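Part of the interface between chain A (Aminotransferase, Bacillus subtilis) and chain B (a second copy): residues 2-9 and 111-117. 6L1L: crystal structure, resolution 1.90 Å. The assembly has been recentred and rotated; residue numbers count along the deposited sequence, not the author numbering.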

# COMPACT_ATOMS: atom_id res chain seq x y z
N GLU A 2 12.36 -0.24 -22.97
CA GLU A 2 11.38 -0.30 -21.90
C GLU A 2 10.67 1.05 -21.84
O GLU A 2 11.31 2.10 -21.85
CB GLU A 2 12.03 -0.67 -20.57
CG GLU A 2 12.84 -1.97 -20.59
CD GLU A 2 11.98 -3.21 -20.79
OE1 GLU A 2 11.15 -3.25 -21.73
OE2 GLU A 2 12.15 -4.19 -20.03
N ILE A 3 9.35 1.01 -21.83
CA ILE A 3 8.48 2.17 -21.95
C ILE A 3 7.59 2.37 -20.70
O ILE A 3 6.60 1.70 -20.50
CB ILE A 3 7.61 2.03 -23.24
CG1 ILE A 3 8.48 1.60 -24.43
CG2 ILE A 3 6.87 3.34 -23.56
CD1 ILE A 3 9.57 2.60 -24.80
N THR A 4 7.98 3.33 -19.88
CA THR A 4 7.14 3.84 -18.81
C THR A 4 5.89 4.52 -19.36
O THR A 4 5.91 4.97 -20.50
CB THR A 4 7.93 4.86 -17.98
OG1 THR A 4 8.72 5.69 -18.85
CG2 THR A 4 8.86 4.15 -17.08
N PRO A 5 4.79 4.58 -18.57
CA PRO A 5 3.57 5.23 -18.98
C PRO A 5 3.63 6.73 -18.78
O PRO A 5 4.48 7.20 -18.00
CB PRO A 5 2.52 4.63 -18.03
CG PRO A 5 3.26 4.53 -16.75
CD PRO A 5 4.68 4.14 -17.17
N SER A 6 2.71 7.43 -19.43
CA SER A 6 2.61 8.89 -19.34
C SER A 6 2.57 9.37 -17.90
O SER A 6 3.21 10.36 -17.57
CB SER A 6 1.37 9.39 -20.12
OG SER A 6 1.41 9.01 -21.50
N ASP A 7 1.84 8.65 -17.04
CA ASP A 7 1.79 8.94 -15.59
C ASP A 7 3.16 9.08 -14.93
O ASP A 7 3.48 10.09 -14.31
CB ASP A 7 1.01 7.85 -14.84
N VAL A 8 3.98 8.04 -15.10
CA VAL A 8 5.31 8.00 -14.52
C VAL A 8 6.17 9.19 -14.98
O VAL A 8 6.73 9.89 -14.16
CB VAL A 8 6.02 6.65 -14.86
CG1 VAL A 8 7.51 6.71 -14.57
CG2 VAL A 8 5.39 5.53 -14.05
N ILE A 9 6.22 9.41 -16.29
CA ILE A 9 7.14 10.38 -16.90
C ILE A 9 6.74 11.83 -16.56
O ILE A 9 7.58 12.70 -16.55
CB ILE A 9 7.23 10.26 -18.45
CG1 ILE A 9 7.17 8.80 -18.90
CG2 ILE A 9 8.50 10.91 -18.96
CD1 ILE A 9 7.29 8.59 -20.40
N THR B 111 1.48 -2.69 -13.00
CA THR B 111 0.50 -2.37 -14.00
C THR B 111 0.44 -0.87 -14.28
O THR B 111 0.41 -0.47 -15.46
CB THR B 111 -0.88 -2.91 -13.59
OG1 THR B 111 -0.86 -4.34 -13.73
CG2 THR B 111 -1.92 -2.39 -14.50
N GLN B 112 0.42 -0.05 -13.22
CA GLN B 112 0.32 1.40 -13.38
C GLN B 112 1.59 2.00 -13.98
O GLN B 112 1.53 3.03 -14.64
CB GLN B 112 0.03 2.10 -12.05
CG GLN B 112 -1.26 1.68 -11.33
CD GLN B 112 -2.50 2.05 -12.07
OE1 GLN B 112 -3.32 1.19 -12.42
NE2 GLN B 112 -2.66 3.33 -12.34
N CYS B 113 2.74 1.40 -13.70
CA CYS B 113 4.01 1.88 -14.21
C CYS B 113 4.34 1.37 -15.61
O CYS B 113 5.44 1.57 -16.10
CB CYS B 113 5.15 1.42 -13.30
SG CYS B 113 5.20 2.27 -11.73
N LEU B 114 3.44 0.62 -16.23
CA LEU B 114 3.76 -0.02 -17.50
C LEU B 114 2.69 0.08 -18.58
O LEU B 114 2.98 -0.18 -19.75
CB LEU B 114 4.19 -1.46 -17.28
CG LEU B 114 5.57 -1.64 -16.62
CD1 LEU B 114 5.85 -3.06 -16.17
CD2 LEU B 114 6.65 -1.17 -17.57
N LEU B 115 1.47 0.46 -18.21
CA LEU B 115 0.36 0.48 -19.15
C LEU B 115 -0.21 1.87 -19.27
O LEU B 115 -0.46 2.51 -18.27
CB LEU B 115 -0.76 -0.46 -18.71
CG LEU B 115 -0.57 -1.95 -18.99
CD1 LEU B 115 -1.63 -2.72 -18.26
CD2 LEU B 115 -0.65 -2.27 -20.48
N ASN B 116 -0.43 2.30 -20.52
CA ASN B 116 -1.21 3.52 -20.82
C ASN B 116 -2.64 3.20 -21.19
O ASN B 116 -2.93 2.08 -21.61
CB ASN B 116 -0.57 4.31 -21.96
CG ASN B 116 0.79 4.85 -21.59
OD1 ASN B 116 0.92 5.60 -20.62
ND2 ASN B 116 1.81 4.45 -22.34
N PRO B 117 -3.55 4.16 -21.00
CA PRO B 117 -4.91 3.97 -21.50
C PRO B 117 -4.90 3.46 -22.95
O PRO B 117 -4.10 3.93 -23.75
CB PRO B 117 -5.53 5.36 -21.40
CG PRO B 117 -4.79 6.01 -20.28
CD PRO B 117 -3.39 5.47 -20.35

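The contact is a small, proline-centred packing of a helix start on chain A against a loop leaving a helix on chain B, fastened by a single hydrogen bond from a backbone amide to an asparagine side chain. Together the two stretches bury 329 Å², and Pro A5 contributes the largest share of any residue.

On chain A, an extended segment runs into a helix that begins at Ser A6, with Pro A5 at the N-cap position. On chain B, a helix ends and the chain continues as a loop through Cys B113 to Pro B117. The backbones come close where these two transitions meet: the CA atoms of Thr A4 and Leu B114 lie 5.3 Å apart, and those of Pro A5 and Asn B116 5.4 Å.

The hydrogen bond joins Ser A6 N to Asn B116 OD1 at 2.8 Å, with an N-H...O angle of 160° that is close to linear. Amides in the first turn of a helix have no carbonyl of a preceding turn to bond to, and here the side chain of Asn B116 supplies the acceptor from the other subunit. Its CA-to-CB bond points sideways, but with chi1 in the m well the end of the side chain comes nearer to chain A. The same oxygen also lies against the proline, with Pro A5 CA 3.1 Å from Asn B116 OD1. Within chain A the new helix is already closing its first turn, as Ile A9 N donates to Pro A5 O at 3.3 Å.

Pro A5 directs its CA-to-CB bond toward chain B, and its ring rests among backbone carbonyls of the loop. Pro A5 CG is 3.1 Å from Gln B112 O, and Pro A5 CB is 3.7 Å from Leu B115 O. A proline ring offers these oxygens carbon-bound hydrogens but no N-H donor, so its contacts are those of packing. Cys B113 O, buried by this contact, has no hydrogen-bonding partner in the model.

Within the first turn of the helix, Val A8 extends the contact with apolar chemistry. Its CA-to-CB bond also points toward chain B, and Val A8 CG2 lies 4.0 Å from Cys B113 SG, a van der Waals contact between a methyl group and a sulfur. Near the start of the chain A stretch, Ile A3 meets Leu B114, whose CA-to-CB bond points away but whose side-chain end comes nearer, placing Leu B114 CD2 4.1 Å from Ile A3 O.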